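Local coordinates for glutamine--tRNA ligase (Saccharomyces cerevisiae, PDB 3TL4), which attaches glutamine to tRNA(Gln) at the expense of ATP, the piece here being its N-terminal, tRNA-binding appended domain, at residues 35-40 / 53-58. Sequence-based numbering, arbitrary orientation.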
ATOM      1  N   TYR A  35      -2.218   0.154  20.893  1.00 27.93           N
ATOM      2  CA  TYR A  35      -2.822   0.953  21.961  1.00 27.40           C
ATOM      3  C   TYR A  35      -2.306   2.396  21.959  1.00 27.93           C
ATOM      4  O   TYR A  35      -3.094   3.350  21.923  1.00 27.00           O
ATOM      5  CB  TYR A  35      -2.552   0.299  23.325  1.00 32.68           C
ATOM      6  CG  TYR A  35      -3.307   0.918  24.485  1.00 41.33           C
ATOM      7  CD1 TYR A  35      -2.757   1.953  25.232  1.00 41.75           C
ATOM      8  CD2 TYR A  35      -4.570   0.455  24.840  1.00 48.43           C
ATOM      9  CE1 TYR A  35      -3.451   2.520  26.290  1.00 47.51           C
ATOM     10  CE2 TYR A  35      -5.269   1.013  25.892  1.00 51.93           C
ATOM     11  CZ  TYR A  35      -4.708   2.045  26.616  1.00 52.34           C
ATOM     12  OH  TYR A  35      -5.412   2.598  27.666  1.00 53.51           O
ATOM     13  N   LYS A  36      -0.985   2.559  21.998  1.00 22.95           N
ATOM     14  CA  LYS A  36      -0.419   3.907  22.064  1.00 32.44           C
ATOM     15  C   LYS A  36      -0.713   4.711  20.799  1.00 35.69           C
ATOM     16  O   LYS A  36      -0.973   5.908  20.874  1.00 42.30           O
ATOM     17  CB  LYS A  36       1.086   3.888  22.361  1.00 40.49           C
ATOM     18  CG  LYS A  36       1.983   4.172  21.150  1.00 52.70           C
ATOM     19  CD  LYS A  36       3.480   4.227  21.509  1.00 61.57           C
ATOM     20  CE  LYS A  36       4.391   4.200  20.258  1.00 64.42           C
ATOM     21  NZ  LYS A  36       4.581   5.535  19.612  1.00 61.32           N
ATOM     22  N   LEU A  37      -0.667   4.056  19.641  1.00 31.23           N
ATOM     23  CA  LEU A  37      -0.993   4.717  18.380  1.00 28.18           C
ATOM     24  C   LEU A  37      -2.456   5.182  18.348  1.00 25.67           C
ATOM     25  O   LEU A  37      -2.737   6.340  18.032  1.00 29.66           O
ATOM     26  CB  LEU A  37      -0.682   3.811  17.181  1.00 25.11           C
ATOM     27  CG  LEU A  37       0.791   3.428  16.974  1.00 21.84           C
ATOM     28  CD1 LEU A  37       0.947   2.296  15.958  1.00 17.75           C
ATOM     29  CD2 LEU A  37       1.662   4.633  16.595  1.00 18.40           C
ATOM     30  N   ILE A  38      -3.384   4.288  18.677  1.00 24.08           N
ATOM     31  CA  ILE A  38      -4.791   4.672  18.794  1.00 28.28           C
ATOM     32  C   ILE A  38      -5.040   5.837  19.787  1.00 32.31           C
ATOM     33  O   ILE A  38      -5.917   6.670  19.571  1.00 30.86           O
ATOM     34  CB  ILE A  38      -5.671   3.475  19.184  1.00 33.50           C
ATOM     35  CG1 ILE A  38      -5.747   2.474  18.030  1.00 34.70           C
ATOM     36  CG2 ILE A  38      -7.068   3.938  19.566  1.00 33.44           C
ATOM     37  CD1 ILE A  38      -6.567   1.250  18.336  1.00 31.62           C
ATOM     38  N   LYS A  39      -4.275   5.889  20.871  1.00 29.66           N
ATOM     39  CA  LYS A  39      -4.492   6.907  21.902  1.00 34.91           C
ATOM     40  C   LYS A  39      -3.996   8.305  21.514  1.00 41.25           C
ATOM     41  O   LYS A  39      -4.357   9.284  22.157  1.00 49.26           O
ATOM     42  CB  LYS A  39      -3.861   6.483  23.234  1.00 35.88           C
ATOM     43  CG  LYS A  39      -4.603   5.379  23.966  1.00 37.95           C
ATOM     44  CD  LYS A  39      -5.928   5.870  24.528  1.00 43.56           C
ATOM     45  CE  LYS A  39      -6.453   4.899  25.590  1.00 52.53           C
ATOM     46  NZ  LYS A  39      -7.741   5.319  26.213  1.00 56.88           N
ATOM     47  N   GLU A  40      -3.169   8.402  20.474  1.00 41.30           N
ATOM     48  CA  GLU A  40      -2.712   9.706  19.998  1.00 47.12           C
ATOM     49  C   GLU A  40      -3.508  10.188  18.774  1.00 44.92           C
ATOM     50  O   GLU A  40      -2.988  10.889  17.904  1.00 50.02           O
ATOM     51  CB  GLU A  40      -1.186   9.736  19.770  1.00 56.22           C
ATOM     52  CG  GLU A  40      -0.601   8.672  18.838  1.00 64.17           C
ATOM     53  CD  GLU A  40       0.934   8.691  18.819  1.00 72.66           C
ATOM     54  OE1 GLU A  40       1.527   9.593  19.453  1.00 77.63           O
ATOM     55  OE2 GLU A  40       1.551   7.808  18.176  1.00 70.23           O
ATOM     56  N   ALA A  53      -7.206  -1.074   9.833  1.00 25.84           N
ATOM     57  CA  ALA A  53      -6.249  -1.979   9.214  1.00 27.86           C
ATOM     58  C   ALA A  53      -4.897  -1.299   9.023  1.00 25.32           C
ATOM     59  O   ALA A  53      -3.854  -1.897   9.246  1.00 34.35           O
ATOM     60  CB  ALA A  53      -6.784  -2.478   7.870  1.00 29.87           C
ATOM     61  N   LEU A  54      -4.925  -0.040   8.614  1.00 23.31           N
ATOM     62  CA  LEU A  54      -3.702   0.700   8.349  1.00 27.14           C
ATOM     63  C   LEU A  54      -2.927   0.974   9.634  1.00 24.82           C
ATOM     64  O   LEU A  54      -1.695   0.885   9.653  1.00 24.95           O
ATOM     65  CB  LEU A  54      -4.011   2.007   7.607  1.00 28.07           C
ATOM     66  CG  LEU A  54      -4.513   1.829   6.176  1.00 30.18           C
ATOM     67  CD1 LEU A  54      -4.994   3.160   5.586  1.00 34.71           C
ATOM     68  CD2 LEU A  54      -3.429   1.225   5.312  1.00 31.49           C
ATOM     69  N   VAL A  55      -3.642   1.288  10.709  1.00 20.37           N
ATOM     70  CA  VAL A  55      -2.973   1.516  11.983  1.00 20.89           C
ATOM     71  C   VAL A  55      -2.429   0.195  12.544  1.00 26.93           C
ATOM     72  O   VAL A  55      -1.354   0.166  13.147  1.00 27.48           O
ATOM     73  CB  VAL A  55      -3.853   2.277  12.999  1.00 22.03           C
ATOM     74  CG1 VAL A  55      -5.064   1.443  13.405  1.00 22.20           C
ATOM     75  CG2 VAL A  55      -3.034   2.654  14.225  1.00 20.56           C
ATOM     76  N   HIS A  56      -3.131  -0.909  12.303  1.00 30.01           N
ATOM     77  CA  HIS A  56      -2.572  -2.205  12.671  1.00 28.48           C
ATOM     78  C   HIS A  56      -1.294  -2.531  11.888  1.00 29.62           C
ATOM     79  O   HIS A  56      -0.320  -3.017  12.458  1.00 31.85           O
ATOM     80  CB  HIS A  56      -3.584  -3.332  12.535  1.00 36.25           C
ATOM     81  CG  HIS A  56      -3.110  -4.620  13.128  1.00 43.77           C
ATOM     82  ND1 HIS A  56      -3.148  -5.817  12.449  1.00 46.57           N
ATOM     83  CD2 HIS A  56      -2.547  -4.891  14.333  1.00 45.28           C
ATOM     84  CE1 HIS A  56      -2.645  -6.770  13.211  1.00 47.97           C
ATOM     85  NE2 HIS A  56      -2.274  -6.232  14.360  1.00 47.33           N
ATOM     86  N   ASN A  57      -1.296  -2.268  10.585  1.00 27.40           N
ATOM     87  CA  ASN A  57      -0.059  -2.334   9.810  1.00 30.98           C
ATOM     88  C   ASN A  57       1.052  -1.564  10.499  1.00 29.02           C
ATOM     89  O   ASN A  57       2.153  -2.075  10.682  1.00 26.33           O
ATOM     90  CB  ASN A  57      -0.229  -1.710   8.427  1.00 33.80           C
ATOM     91  CG  ASN A  57      -1.026  -2.578   7.473  1.00 41.67           C
ATOM     92  OD1 ASN A  57      -1.604  -2.068   6.509  1.00 43.73           O
ATOM     93  ND2 ASN A  57      -1.053  -3.891   7.724  1.00 38.77           N
ATOM     94  N   LEU A  58       0.762  -0.314  10.851  1.00 26.40           N
ATOM     95  CA  LEU A  58       1.765   0.539  11.477  1.00 21.75           C
ATOM     96  C   LEU A  58       2.260  -0.064  12.773  1.00 25.36           C
ATOM     97  O   LEU A  58       3.464  -0.050  13.046  1.00 31.77           O
ATOM     98  CB  LEU A  58       1.223   1.940  11.743  1.00 24.85           C
ATOM     99  CG  LEU A  58       2.225   2.864  12.439  1.00 25.84           C
ATOM    100  CD1 LEU A  58       3.551   2.921  11.656  1.00 25.25           C
ATOM    101  CD2 LEU A  58       1.642   4.249  12.589  1.00 26.89           C
TER
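Val55 and Leu58, which both meet Leu37 across the contact, belong to helical turns whose shortest backbone bond runs from Asn57 N to Ala53 O at 2.9 Å. A second bond of the same i to i+4 series, from Leu58 N to Leu54 O at 3.0 Å, belongs to the same helix, which places Val55 and Leu58, three positions apart, on one face. Polar backbone groups are thus engaged within the helix, and the face turned to segment 35-40 meets it through hydrocarbon alone. Leu37 provides the partner: a single leucine from segment 35-40 spans both residues, using a different part of its side chain for each. Its CB lies 4.0 Å from CG2 of Val55, the methyl that stands opposite the backbone N while CG1 takes the place between N and the carbonyl carbon (chi1 65°). Farther out, CD1 of Leu37 rests 3.8 Å from CG of Leu58. Both Leu37 methyls then share one partner methyl, CD1 and CD2 each lying 4.0 Å from Leu58 CD2, as the two leucines meet at a slant. Leu58 reaches this position because its CG extends away from the backbone N (chi1 178°). The contact joins helix 28-39 to helix 49-62 inside the all-helical N-terminal domain, within a sequence region named in this family for non-specific RNA binding, with CA atoms of Leu37 and Val55 7.4 Å apart. The segments bury 176 Å² between them, and all three touching residues are interior, because other elements add to the core: Val74 packs on Leu37, while Ile73, Val88 and Phe92 pack on Leu58. Trp47, in the connection between the two helices, touches Val55 and also Ile38.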